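N-terminal acetyltransferase B complex subunit MDM20 (Candida albicans, PDB 5K04) probably serves as the auxiliary, non-catalytic subunit of the NatB complex, wrapping around the subunit NAT3, which acetylates protein N-termini. Local coordinates at residues 143-154 with 183-194. Sequence-based numbering, arbitrary orientation.
Sequences RLHTLWYAFSFH and ENTQEIYVYTLF
R143, L147, F151 and H154 meet E187, V190 and L193 where helices 143-154 and 185-192 run side by side in the same sense, their axes 9.8 Å apart and inclined at 37°. At the N-terminal end R143, its chain extended and CG anti to the backbone N (chi1 -180°), reaches across and grips E187 side-on: NE gives to OE2 at 3.0 Å and NH2 to OE1 at 2.8 Å. Both oxygens lie in the guanidinium plane and are met on their syn side, though about 30° out of the carboxylate plane. E183 lays its carboxylate nearly parallel over one guanidinium face, OE1 3.4 Å from R143 CZ, a salt bridge of charge alone. The backbone N of E183 bonds E187 OE1 from the opposite face of that carboxylate to R143 NH2, which probably helps fix its rotation; NH2 also bonds L179 O. One turn further along the helix, L147 packs its methyls against E187 CG, and V190 lies by A150 and F151. L193 spreads over one face of the H154 imidazole, a CH-pi contact with L193 CD1 3.6 Å from H154 CG, while E493 bonds NE2 of that ring. F194 turns its edge to helix 143-154, CZ 3.0 Å from A150 O. Such same-sense packing, with M176 of helix 162-177 against L147 and V190, is consistent with a TPR-like alpha-solenoid.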
# COMPACT_ATOMS: atom_id res chain seq x y z
N ARG A 143 -0.80 8.94 34.02
CA ARG A 143 -1.67 9.66 33.09
C ARG A 143 -1.61 9.04 31.69
O ARG A 143 -2.65 8.87 31.04
CB ARG A 143 -1.20 11.11 33.08
CG ARG A 143 -1.95 12.01 32.21
CD ARG A 143 -1.36 13.40 32.32
NE ARG A 143 -2.24 14.31 31.62
CZ ARG A 143 -3.27 14.93 32.19
NH1 ARG A 143 -3.53 14.73 33.48
NH2 ARG A 143 -4.03 15.74 31.46
N LEU A 144 -0.41 8.69 31.23
CA LEU A 144 -0.25 8.05 29.93
C LEU A 144 -1.08 6.77 29.83
O LEU A 144 -1.78 6.55 28.84
CB LEU A 144 1.23 7.74 29.68
CG LEU A 144 1.53 7.09 28.32
CD1 LEU A 144 1.04 7.97 27.18
CD2 LEU A 144 2.99 6.78 28.13
N HIS A 145 -1.01 5.92 30.87
CA HIS A 145 -1.73 4.65 30.87
C HIS A 145 -3.24 4.86 30.89
O HIS A 145 -3.98 4.07 30.29
CB HIS A 145 -1.29 3.80 32.06
CG HIS A 145 0.13 3.35 31.96
ND1 HIS A 145 0.82 2.80 33.03
CD2 HIS A 145 1.00 3.40 30.93
CE1 HIS A 145 2.06 2.54 32.65
NE2 HIS A 145 2.19 2.89 31.38
N THR A 146 -3.71 5.90 31.58
CA THR A 146 -5.14 6.21 31.53
C THR A 146 -5.56 6.59 30.11
O THR A 146 -6.63 6.19 29.64
CB THR A 146 -5.45 7.33 32.53
OG1 THR A 146 -5.01 6.92 33.83
CG2 THR A 146 -6.94 7.61 32.55
N LEU A 147 -4.70 7.33 29.41
CA LEU A 147 -4.98 7.71 28.03
C LEU A 147 -5.03 6.48 27.14
O LEU A 147 -5.92 6.35 26.29
CB LEU A 147 -3.91 8.69 27.55
CG LEU A 147 -3.99 10.07 28.19
CD1 LEU A 147 -2.66 10.82 28.15
CD2 LEU A 147 -5.05 10.87 27.45
N TRP A 148 -4.05 5.57 27.29
CA TRP A 148 -4.05 4.29 26.59
C TRP A 148 -5.39 3.59 26.73
O TRP A 148 -6.05 3.23 25.74
CB TRP A 148 -2.94 3.39 27.15
CG TRP A 148 -1.55 3.81 26.77
CD1 TRP A 148 -1.18 4.95 26.10
CD2 TRP A 148 -0.33 3.08 27.00
NE1 TRP A 148 0.19 4.97 25.91
CE2 TRP A 148 0.74 3.83 26.45
CE3 TRP A 148 -0.04 1.85 27.62
CZ2 TRP A 148 2.07 3.42 26.52
CZ3 TRP A 148 1.29 1.43 27.69
CH2 TRP A 148 2.33 2.22 27.14
N TYR A 149 -5.80 3.39 27.98
CA TYR A 149 -7.03 2.68 28.29
C TYR A 149 -8.22 3.36 27.63
O TYR A 149 -9.04 2.70 26.98
CB TYR A 149 -7.16 2.63 29.81
CG TYR A 149 -8.24 1.74 30.35
CD1 TYR A 149 -8.65 0.61 29.64
CD2 TYR A 149 -8.86 2.03 31.57
CE1 TYR A 149 -9.64 -0.22 30.14
CE2 TYR A 149 -9.86 1.19 32.08
CZ TYR A 149 -10.24 0.07 31.36
OH TYR A 149 -11.23 -0.77 31.85
N ALA A 150 -8.30 4.69 27.74
CA ALA A 150 -9.38 5.47 27.13
C ALA A 150 -9.36 5.36 25.61
O ALA A 150 -10.40 5.14 24.97
CB ALA A 150 -9.25 6.94 27.54
N PHE A 151 -8.18 5.53 25.02
CA PHE A 151 -8.06 5.41 23.58
C PHE A 151 -8.46 4.01 23.11
O PHE A 151 -9.06 3.86 22.03
CB PHE A 151 -6.62 5.75 23.16
CG PHE A 151 -6.42 5.77 21.67
CD1 PHE A 151 -7.01 6.75 20.88
CD2 PHE A 151 -5.63 4.80 21.06
CE1 PHE A 151 -6.82 6.75 19.51
CE2 PHE A 151 -5.43 4.81 19.70
CZ PHE A 151 -6.02 5.78 18.92
N SER A 152 -8.17 2.99 23.92
CA SER A 152 -8.50 1.62 23.55
C SER A 152 -10.01 1.41 23.47
O SER A 152 -10.45 0.48 22.79
CB SER A 152 -7.87 0.64 24.54
OG SER A 152 -8.49 0.69 25.82
N PHE A 153 -10.80 2.24 24.16
CA PHE A 153 -12.26 2.13 24.06
C PHE A 153 -12.76 2.65 22.73
O PHE A 153 -13.72 2.11 22.17
CB PHE A 153 -12.93 2.90 25.20
CG PHE A 153 -12.97 2.15 26.48
CD1 PHE A 153 -13.79 1.04 26.62
CD2 PHE A 153 -12.16 2.52 27.55
CE1 PHE A 153 -13.82 0.31 27.81
CE2 PHE A 153 -12.18 1.81 28.74
CZ PHE A 153 -13.02 0.70 28.88
N HIS A 154 -12.12 3.69 22.21
CA HIS A 154 -12.37 4.13 20.84
C HIS A 154 -12.02 3.04 19.84
O HIS A 154 -12.77 2.79 18.89
CB HIS A 154 -11.56 5.38 20.54
CG HIS A 154 -11.45 5.66 19.08
ND1 HIS A 154 -12.54 5.99 18.31
CD2 HIS A 154 -10.39 5.62 18.24
CE1 HIS A 154 -12.16 6.17 17.06
NE2 HIS A 154 -10.86 5.95 16.99
N GLU A 183 -3.56 18.91 28.86
CA GLU A 183 -2.25 19.51 28.72
C GLU A 183 -1.81 19.67 27.27
O GLU A 183 -0.86 20.43 27.02
CB GLU A 183 -1.21 18.67 29.48
CG GLU A 183 -1.40 18.71 31.01
CD GLU A 183 -0.66 17.60 31.73
OE1 GLU A 183 -0.98 17.32 32.91
OE2 GLU A 183 0.25 16.99 31.11
N ASN A 184 -2.46 19.00 26.33
CA ASN A 184 -2.05 19.10 24.93
C ASN A 184 -3.21 18.68 24.04
O ASN A 184 -4.25 18.20 24.50
CB ASN A 184 -0.81 18.25 24.65
CG ASN A 184 -1.05 16.79 24.88
OD1 ASN A 184 -1.86 16.16 24.19
ND2 ASN A 184 -0.34 16.22 25.86
N THR A 185 -3.00 18.86 22.73
CA THR A 185 -4.04 18.64 21.74
C THR A 185 -4.30 17.16 21.48
O THR A 185 -5.37 16.81 20.96
CB THR A 185 -3.67 19.38 20.45
OG1 THR A 185 -4.63 19.07 19.44
CG2 THR A 185 -2.33 18.94 19.94
N GLN A 186 -3.36 16.28 21.85
CA GLN A 186 -3.58 14.83 21.75
C GLN A 186 -4.61 14.36 22.76
O GLN A 186 -5.49 13.55 22.43
CB GLN A 186 -2.26 14.08 21.94
CG GLN A 186 -1.22 14.36 20.87
CD GLN A 186 -1.55 13.73 19.53
OE1 GLN A 186 -2.54 13.01 19.37
NE2 GLN A 186 -0.70 13.99 18.55
N GLU A 187 -4.49 14.82 24.01
CA GLU A 187 -5.46 14.44 25.03
C GLU A 187 -6.85 14.95 24.67
O GLU A 187 -7.84 14.22 24.78
CB GLU A 187 -5.02 14.97 26.41
CG GLU A 187 -3.61 14.61 26.80
CD GLU A 187 -3.23 15.13 28.17
OE1 GLU A 187 -3.97 15.97 28.72
OE2 GLU A 187 -2.16 14.71 28.69
N ILE A 188 -6.93 16.21 24.22
CA ILE A 188 -8.21 16.76 23.79
C ILE A 188 -8.79 15.94 22.65
O ILE A 188 -9.98 15.61 22.64
CB ILE A 188 -8.03 18.24 23.40
CG1 ILE A 188 -7.64 19.08 24.63
CG2 ILE A 188 -9.29 18.78 22.75
CD1 ILE A 188 -7.31 20.54 24.33
N TYR A 189 -7.94 15.55 21.68
CA TYR A 189 -8.39 14.69 20.59
C TYR A 189 -9.06 13.42 21.14
O TYR A 189 -10.19 13.09 20.74
CB TYR A 189 -7.21 14.35 19.68
CG TYR A 189 -7.51 13.26 18.65
CD1 TYR A 189 -8.18 13.54 17.46
CD2 TYR A 189 -7.10 11.93 18.89
CE1 TYR A 189 -8.46 12.53 16.53
CE2 TYR A 189 -7.35 10.92 17.95
CZ TYR A 189 -8.04 11.22 16.78
OH TYR A 189 -8.30 10.24 15.88
N VAL A 190 -8.40 12.73 22.08
CA VAL A 190 -8.94 11.47 22.60
C VAL A 190 -10.32 11.70 23.18
O VAL A 190 -11.25 10.92 22.94
CB VAL A 190 -7.99 10.86 23.65
CG1 VAL A 190 -8.63 9.61 24.27
CG2 VAL A 190 -6.67 10.49 23.02
N TYR A 191 -10.45 12.76 23.98
CA TYR A 191 -11.73 13.10 24.60
C TYR A 191 -12.82 13.24 23.54
O TYR A 191 -13.92 12.69 23.70
CB TYR A 191 -11.56 14.40 25.41
CG TYR A 191 -12.72 14.76 26.30
CD1 TYR A 191 -13.41 13.78 26.99
CD2 TYR A 191 -13.12 16.08 26.45
CE1 TYR A 191 -14.49 14.10 27.79
CE2 TYR A 191 -14.20 16.41 27.27
CZ TYR A 191 -14.88 15.42 27.93
OH TYR A 191 -15.95 15.75 28.75
N THR A 192 -12.53 13.93 22.42
CA THR A 192 -13.53 14.15 21.38
C THR A 192 -14.02 12.85 20.76
O THR A 192 -15.10 12.83 20.17
CB THR A 192 -13.00 15.04 20.26
OG1 THR A 192 -11.94 14.35 19.59
CG2 THR A 192 -12.51 16.38 20.80
N LEU A 193 -13.25 11.77 20.88
CA LEU A 193 -13.69 10.49 20.32
C LEU A 193 -14.95 9.97 20.99
O LEU A 193 -15.61 9.09 20.43
CB LEU A 193 -12.58 9.45 20.41
CG LEU A 193 -11.26 9.83 19.74
CD1 LEU A 193 -10.18 8.82 20.14
CD2 LEU A 193 -11.42 9.90 18.20
N PHE A 194 -15.32 10.48 22.16
CA PHE A 194 -16.49 9.98 22.89
C PHE A 194 -17.60 11.01 23.00
O PHE A 194 -18.56 10.79 23.75
CB PHE A 194 -16.07 9.50 24.28
CG PHE A 194 -14.88 8.58 24.25
CD1 PHE A 194 -15.02 7.28 23.79
CD2 PHE A 194 -13.63 9.04 24.63
CE1 PHE A 194 -13.92 6.43 23.73
CE2 PHE A 194 -12.52 8.20 24.56
CZ PHE A 194 -12.67 6.88 24.12